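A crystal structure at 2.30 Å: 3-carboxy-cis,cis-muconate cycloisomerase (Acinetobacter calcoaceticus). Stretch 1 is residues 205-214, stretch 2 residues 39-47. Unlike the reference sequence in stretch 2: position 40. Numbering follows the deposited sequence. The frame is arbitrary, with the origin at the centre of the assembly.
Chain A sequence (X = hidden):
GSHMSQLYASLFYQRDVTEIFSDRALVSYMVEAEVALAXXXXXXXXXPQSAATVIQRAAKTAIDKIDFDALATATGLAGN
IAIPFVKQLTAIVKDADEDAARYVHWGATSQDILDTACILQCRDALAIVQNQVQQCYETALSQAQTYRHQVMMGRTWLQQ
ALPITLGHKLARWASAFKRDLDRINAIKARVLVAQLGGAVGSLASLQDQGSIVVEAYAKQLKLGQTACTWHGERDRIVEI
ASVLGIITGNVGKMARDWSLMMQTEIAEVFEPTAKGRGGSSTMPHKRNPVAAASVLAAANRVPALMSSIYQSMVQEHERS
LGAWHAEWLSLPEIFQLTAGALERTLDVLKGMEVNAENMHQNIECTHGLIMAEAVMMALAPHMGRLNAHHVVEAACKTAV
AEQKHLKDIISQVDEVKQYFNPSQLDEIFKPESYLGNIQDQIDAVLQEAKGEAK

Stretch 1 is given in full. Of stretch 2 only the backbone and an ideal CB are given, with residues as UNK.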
ATOM      1  N   SER A 205      24.061  31.950   2.296  1.00 38.67           N
ATOM      2  CA  SER A 205      24.526  32.965   1.355  1.00 41.55           C
ATOM      3  C   SER A 205      23.826  34.353   1.453  1.00 42.70           C
ATOM      4  O   SER A 205      24.276  35.330   0.821  1.00 42.90           O
ATOM      5  CB  SER A 205      24.451  32.447  -0.091  1.00 41.29           C
ATOM      6  OG  SER A 205      23.111  32.220  -0.453  1.00 40.68           O
ATOM      7  N   LEU A 206      22.744  34.444   2.228  1.00 42.82           N
ATOM      8  CA  LEU A 206      22.060  35.717   2.422  1.00 44.21           C
ATOM      9  C   LEU A 206      22.522  36.351   3.743  1.00 45.60           C
ATOM     10  O   LEU A 206      22.024  37.396   4.148  1.00 44.91           O
ATOM     11  CB  LEU A 206      20.535  35.508   2.441  1.00 44.31           C
ATOM     12  CG  LEU A 206      19.919  35.133   1.084  1.00 43.82           C
ATOM     13  CD1 LEU A 206      18.426  34.982   1.223  1.00 45.20           C
ATOM     14  CD2 LEU A 206      20.236  36.203   0.053  1.00 44.19           C
ATOM     15  N   GLN A 207      23.436  35.669   4.432  1.00 47.28           N
ATOM     16  CA  GLN A 207      24.013  36.125   5.692  1.00 50.77           C
ATOM     17  C   GLN A 207      23.125  36.568   6.843  1.00 50.75           C
ATOM     18  O   GLN A 207      22.678  35.737   7.613  1.00 50.75           O
ATOM     19  CB  GLN A 207      25.076  37.172   5.358  1.00 54.59           C
ATOM     20  CG  GLN A 207      26.195  36.428   4.596  1.00 60.74           C
ATOM     21  CD  GLN A 207      27.224  37.286   3.909  1.00 64.64           C
ATOM     22  OE1 GLN A 207      26.900  38.096   3.018  1.00 66.15           O
ATOM     23  NE2 GLN A 207      28.493  37.092   4.293  1.00 65.41           N
ATOM     24  N   ASP A 208      22.891  37.855   7.024  1.00 51.55           N
ATOM     25  CA  ASP A 208      22.003  38.224   8.124  1.00 53.07           C
ATOM     26  C   ASP A 208      20.684  38.827   7.646  1.00 51.63           C
ATOM     27  O   ASP A 208      19.897  39.341   8.425  1.00 52.62           O
ATOM     28  CB  ASP A 208      22.719  39.144   9.130  1.00 56.75           C
ATOM     29  CG  ASP A 208      23.242  40.437   8.504  1.00 61.16           C
ATOM     30  OD1 ASP A 208      23.307  40.554   7.251  1.00 62.58           O
ATOM     31  OD2 ASP A 208      23.607  41.344   9.290  1.00 63.75           O
ATOM     32  N   GLN A 209      20.437  38.698   6.354  1.00 50.77           N
ATOM     33  CA  GLN A 209      19.232  39.191   5.696  1.00 51.17           C
ATOM     34  C   GLN A 209      18.225  38.061   5.469  1.00 49.84           C
ATOM     35  O   GLN A 209      17.164  38.276   4.877  1.00 49.54           O
ATOM     36  CB  GLN A 209      19.601  39.731   4.313  1.00 55.40           C
ATOM     37  CG  GLN A 209      20.667  40.795   4.346  1.00 60.70           C
ATOM     38  CD  GLN A 209      20.175  42.009   5.089  1.00 63.66           C
ATOM     39  OE1 GLN A 209      19.523  42.889   4.506  1.00 66.34           O
ATOM     40  NE2 GLN A 209      20.447  42.055   6.396  1.00 64.73           N
ATOM     41  N   GLY A 210      18.569  36.857   5.911  1.00 46.66           N
ATOM     42  CA  GLY A 210      17.687  35.731   5.665  1.00 44.47           C
ATOM     43  C   GLY A 210      16.216  35.841   6.054  1.00 42.44           C
ATOM     44  O   GLY A 210      15.320  35.650   5.193  1.00 40.19           O
ATOM     45  N   SER A 211      15.961  36.107   7.338  1.00 39.99           N
ATOM     46  CA  SER A 211      14.591  36.198   7.826  1.00 40.10           C
ATOM     47  C   SER A 211      13.790  37.315   7.130  1.00 41.77           C
ATOM     48  O   SER A 211      12.625  37.140   6.805  1.00 41.26           O
ATOM     49  CB  SER A 211      14.599  36.409   9.316  1.00 38.85           C
ATOM     50  OG  SER A 211      15.573  35.591   9.931  1.00 38.37           O
ATOM     51  N   ILE A 212      14.439  38.442   6.874  1.00 42.48           N
ATOM     52  CA  ILE A 212      13.815  39.575   6.195  1.00 43.26           C
ATOM     53  C   ILE A 212      13.408  39.132   4.776  1.00 41.17           C
ATOM     54  O   ILE A 212      12.283  39.414   4.312  1.00 40.71           O
ATOM     55  CB  ILE A 212      14.841  40.751   6.114  1.00 46.40           C
ATOM     56  CG1 ILE A 212      15.266  41.166   7.532  1.00 49.00           C
ATOM     57  CG2 ILE A 212      14.349  41.818   5.238  1.00 47.74           C
ATOM     58  CD1 ILE A 212      16.474  40.188   8.169  1.00 51.48           C
ATOM     59  N   VAL A 213      14.302  38.443   4.069  1.00 39.05           N
ATOM     60  CA  VAL A 213      13.952  38.012   2.724  1.00 39.16           C
ATOM     61  C   VAL A 213      12.819  36.946   2.651  1.00 40.31           C
ATOM     62  O   VAL A 213      11.983  36.999   1.755  1.00 40.27           O
ATOM     63  CB  VAL A 213      15.159  37.480   1.973  1.00 39.25           C
ATOM     64  CG1 VAL A 213      14.710  36.918   0.632  1.00 37.37           C
ATOM     65  CG2 VAL A 213      16.159  38.608   1.733  1.00 40.39           C
ATOM     66  N   VAL A 214      12.765  36.006   3.594  1.00 41.58           N
ATOM     67  CA  VAL A 214      11.738  34.961   3.569  1.00 42.82           C
ATOM     68  C   VAL A 214      10.388  35.611   3.784  1.00 44.69           C
ATOM     69  O   VAL A 214       9.396  35.274   3.118  1.00 45.11           O
ATOM     70  CB  VAL A 214      11.959  33.890   4.685  1.00 42.11           C
ATOM     71  CG1 VAL A 214      10.905  32.780   4.588  1.00 42.29           C
ATOM     72  CG2 VAL A 214      13.317  33.275   4.518  1.00 43.20           C
ATOM     73  N   UNK A  39      12.007  40.008  -6.718  1.00 51.79           N
ATOM     74  CA  UNK A  39      11.274  41.140  -6.206  1.00 54.02           C
ATOM     75  C   UNK A  39      11.408  41.320  -4.712  1.00 53.95           C
ATOM     76  O   UNK A  39      11.567  42.442  -4.238  1.00 53.62           O
ATOM     77  CB  UNK A  39       9.795  41.002  -6.572  1.00 54.02           C
ATOM     78  N   UNK A  40      11.327  40.221  -3.960  1.00 53.56           N
ATOM     79  CA  UNK A  40      11.420  40.309  -2.511  1.00 52.07           C
ATOM     80  C   UNK A  40      12.792  40.790  -2.106  1.00 51.74           C
ATOM     81  O   UNK A  40      12.915  41.546  -1.150  1.00 50.49           O
ATOM     82  CB  UNK A  40      11.115  38.958  -1.861  1.00 52.07           C
ATOM     83  N   UNK A  41      13.815  40.348  -2.838  1.00 51.56           N
ATOM     84  CA  UNK A  41      15.185  40.744  -2.524  1.00 53.04           C
ATOM     85  C   UNK A  41      15.458  42.223  -2.855  1.00 53.79           C
ATOM     86  O   UNK A  41      16.127  42.910  -2.084  1.00 53.93           O
ATOM     87  CB  UNK A  41      16.166  39.852  -3.287  1.00 53.04           C
ATOM     88  N   UNK A  42      14.940  42.695  -3.989  1.00 54.92           N
ATOM     89  CA  UNK A  42      15.109  44.096  -4.396  1.00 56.79           C
ATOM     90  C   UNK A  42      14.416  44.974  -3.354  1.00 57.15           C
ATOM     91  O   UNK A  42      14.945  45.974  -2.902  1.00 58.32           O
ATOM     92  CB  UNK A  42      14.541  44.347  -5.794  1.00 56.79           C
ATOM     93  N   UNK A  43      13.235  44.562  -2.953  1.00 57.61           N
ATOM     94  CA  UNK A  43      12.482  45.294  -1.969  1.00 59.38           C
ATOM     95  C   UNK A  43      13.155  45.458  -0.579  1.00 59.77           C
ATOM     96  O   UNK A  43      12.794  46.366   0.176  1.00 60.57           O
ATOM     97  CB  UNK A  43      11.132  44.595  -1.795  1.00 59.38           C
ATOM     98  N   UNK A  44      14.104  44.596  -0.217  1.00 58.63           N
ATOM     99  CA  UNK A  44      14.774  44.745   1.079  1.00 57.48           C
ATOM    100  C   UNK A  44      16.257  45.099   0.921  1.00 57.05           C
ATOM    101  O   UNK A  44      17.025  45.060   1.886  1.00 55.40           O
ATOM    102  CB  UNK A  44      14.634  43.456   1.891  1.00 57.48           C
ATOM    103  N   UNK A  45      16.667  45.410  -0.304  1.00 56.62           N
ATOM    104  CA  UNK A  45      18.049  45.770  -0.513  1.00 57.41           C
ATOM    105  C   UNK A  45      19.024  44.695  -0.953  1.00 58.38           C
ATOM    106  O   UNK A  45      20.087  45.026  -1.473  1.00 59.72           O
ATOM    107  CB  UNK A  45      18.576  46.373   0.791  1.00 57.41           C
ATOM    108  N   UNK A  46      18.708  43.419  -0.785  1.00 57.97           N
ATOM    109  CA  UNK A  46      19.663  42.387  -1.193  1.00 56.67           C
ATOM    110  C   UNK A  46      20.108  42.429  -2.667  1.00 57.41           C
ATOM    111  O   UNK A  46      21.209  42.003  -2.981  1.00 57.62           O
ATOM    112  CB  UNK A  46      19.047  41.016  -0.909  1.00 56.67           C
ATOM    113  N   UNK A  47      19.269  42.878  -3.591  1.00 57.65           N
ATOM    114  CA  UNK A  47      19.754  42.997  -4.966  1.00 58.23           C
ATOM    115  C   UNK A  47      19.176  44.301  -5.488  1.00 59.26           C
ATOM    116  O   UNK A  47      18.161  44.793  -4.974  1.00 59.24           O
ATOM    117  CB  UNK A  47      19.352  41.803  -5.834  1.00 58.23           C
TER

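Residues 39 to 43 lie in a helix that packs beside stretch 1, where a type II' turn from Leu206 to Gln209 leads into the helix beginning at Gly210. What stretch 1 offers is largely apolar: Leu206, Ile212 and Val213, with the aliphatic part of Gln209 beside them.

Position 39 has helical angles and a CB with nothing of stretch 1 within 5.5 Å, so stretch 1 sets no preference there. The residue is Gln39, and its carbonyl accepts the backbone hydrogen bond from N of residue 43.

At position 40 the CA-to-CB bond points toward stretch 1, and the ideal CB lies 4.2 Å from Val213 O. With a backbone carbonyl so near, a small residue fits readily, although a longer chain able to turn aside is not excluded. The deposited residue is Ala40, which differs from the reference sequence, and its CB makes that contact.

Position 41 directs its CB sideways, 5.1 Å from Val213 CG1. That distance leaves room for a flexible chain running along the valine, whether aliphatic or long and polar with a methylene stem. It is Gln41, extended with chi1 m and chi2 t. Its CG lies 3.9 Å from Val213 CG1, while its NE2 reaches to 3.9 Å from Leu206 CD2. The latter is a packing contact, and NE2 finds its hydrogen bond elsewhere in the structure.

Positions 42 and 43 are out of reach of stretch 1, and many helix-compatible residues would serve. They are Ala42 and Gln43.

Position 44 points toward stretch 1, its ideal CB 3.7 Å from Ile212 CG2 and 5.1 Å from Val213 CG2. Two aliphatic groups so close favour an apolar side chain, and a compact branched one could touch both; valine, isoleucine or perhaps threonine would be reasonable. Val44 packs against both: its CG1 lies 3.4 Å from Ile212 CG2, a tight contact, and its CG2 lies 3.8 Å from Val213 CG2.

At position 45 phi is 95° and psi -18°. A CB here would be jammed against the carbonyl O of the preceding residue, so the backbone alone calls for glycine. Gly45 meets that demand, and its N donates to Ala42 O at 3.2 Å.

Position 46 again faces stretch 1. Its ideal CB looks into a shallow apolar recess, 4.6 Å from Val213 CG2, 5.0 Å from Leu206 CD2 and 5.4 Å from Gln209 CB. Valine, isoleucine or leucine would suit this setting. Val46, with chi1 t, spans the recess: CG1 packs 3.9 Å from Leu206 CD2, whereas CG2 sits 3.7 Å from Val213 CG2 and 3.9 Å from Gln209 CB. Val46 thus touches both the turn and the helix that follows it.

Position 47 has extended angles and a CB beyond reach of stretch 1, which leaves its choice open. It is Ile47, whose N makes a weak hydrogen bond to Gln41 O at 3.5 Å. No hydrogen bond crosses between the stretches; their contact rests on side-chain packing.

Stretch 2 39-47: QAQAQVGVI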
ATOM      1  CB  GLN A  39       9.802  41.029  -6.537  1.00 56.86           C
ATOM      2  CG  GLN A  39       9.487  41.275  -7.982  1.00 63.34           C
ATOM      3  CD  GLN A  39       7.976  41.342  -8.203  1.00 68.88           C
ATOM      4  OE1 GLN A  39       7.449  42.389  -8.621  1.00 72.71           O
ATOM      5  NE2 GLN A  39       7.261  40.233  -7.906  1.00 68.72           N
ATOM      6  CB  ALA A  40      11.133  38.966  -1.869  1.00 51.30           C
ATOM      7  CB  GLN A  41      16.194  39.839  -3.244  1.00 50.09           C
ATOM      8  CG  GLN A  41      16.199  38.462  -2.681  1.00 49.88           C
ATOM      9  CD  GLN A  41      17.091  37.498  -3.448  1.00 50.56           C
ATOM     10  OE1 GLN A  41      17.344  37.674  -4.644  1.00 49.46           O
ATOM     11  NE2 GLN A  41      17.554  36.447  -2.759  1.00 49.77           N
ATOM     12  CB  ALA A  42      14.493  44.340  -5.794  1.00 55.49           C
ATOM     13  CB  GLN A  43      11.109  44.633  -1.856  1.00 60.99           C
ATOM     14  CG  GLN A  43      10.356  44.926  -0.609  1.00 64.72           C
ATOM     15  CD  GLN A  43       9.042  44.194  -0.577  1.00 68.04           C
ATOM     16  OE1 GLN A  43       8.435  44.004   0.500  1.00 68.67           O
ATOM     17  NE2 GLN A  43       8.575  43.776  -1.764  1.00 68.25           N
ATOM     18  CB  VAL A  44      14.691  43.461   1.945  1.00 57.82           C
ATOM     19  CG1 VAL A  44      13.257  43.156   2.284  1.00 58.42           C
ATOM     20  CG2 VAL A  44      15.351  42.289   1.221  1.00 58.02           C
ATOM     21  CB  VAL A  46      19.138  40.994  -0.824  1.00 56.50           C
ATOM     22  CG1 VAL A  46      20.139  39.908  -1.246  1.00 54.52           C
ATOM     23  CG2 VAL A  46      18.874  40.957   0.681  1.00 54.36           C
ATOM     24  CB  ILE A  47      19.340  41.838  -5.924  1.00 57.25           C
ATOM     25  CG1 ILE A  47      17.837  41.895  -6.193  1.00 56.29           C
ATOM     26  CG2 ILE A  47      19.835  40.501  -5.374  1.00 56.81           C
ATOM     27  CD1 ILE A  47      17.384  40.981  -7.281  1.00 55.60           C
TER
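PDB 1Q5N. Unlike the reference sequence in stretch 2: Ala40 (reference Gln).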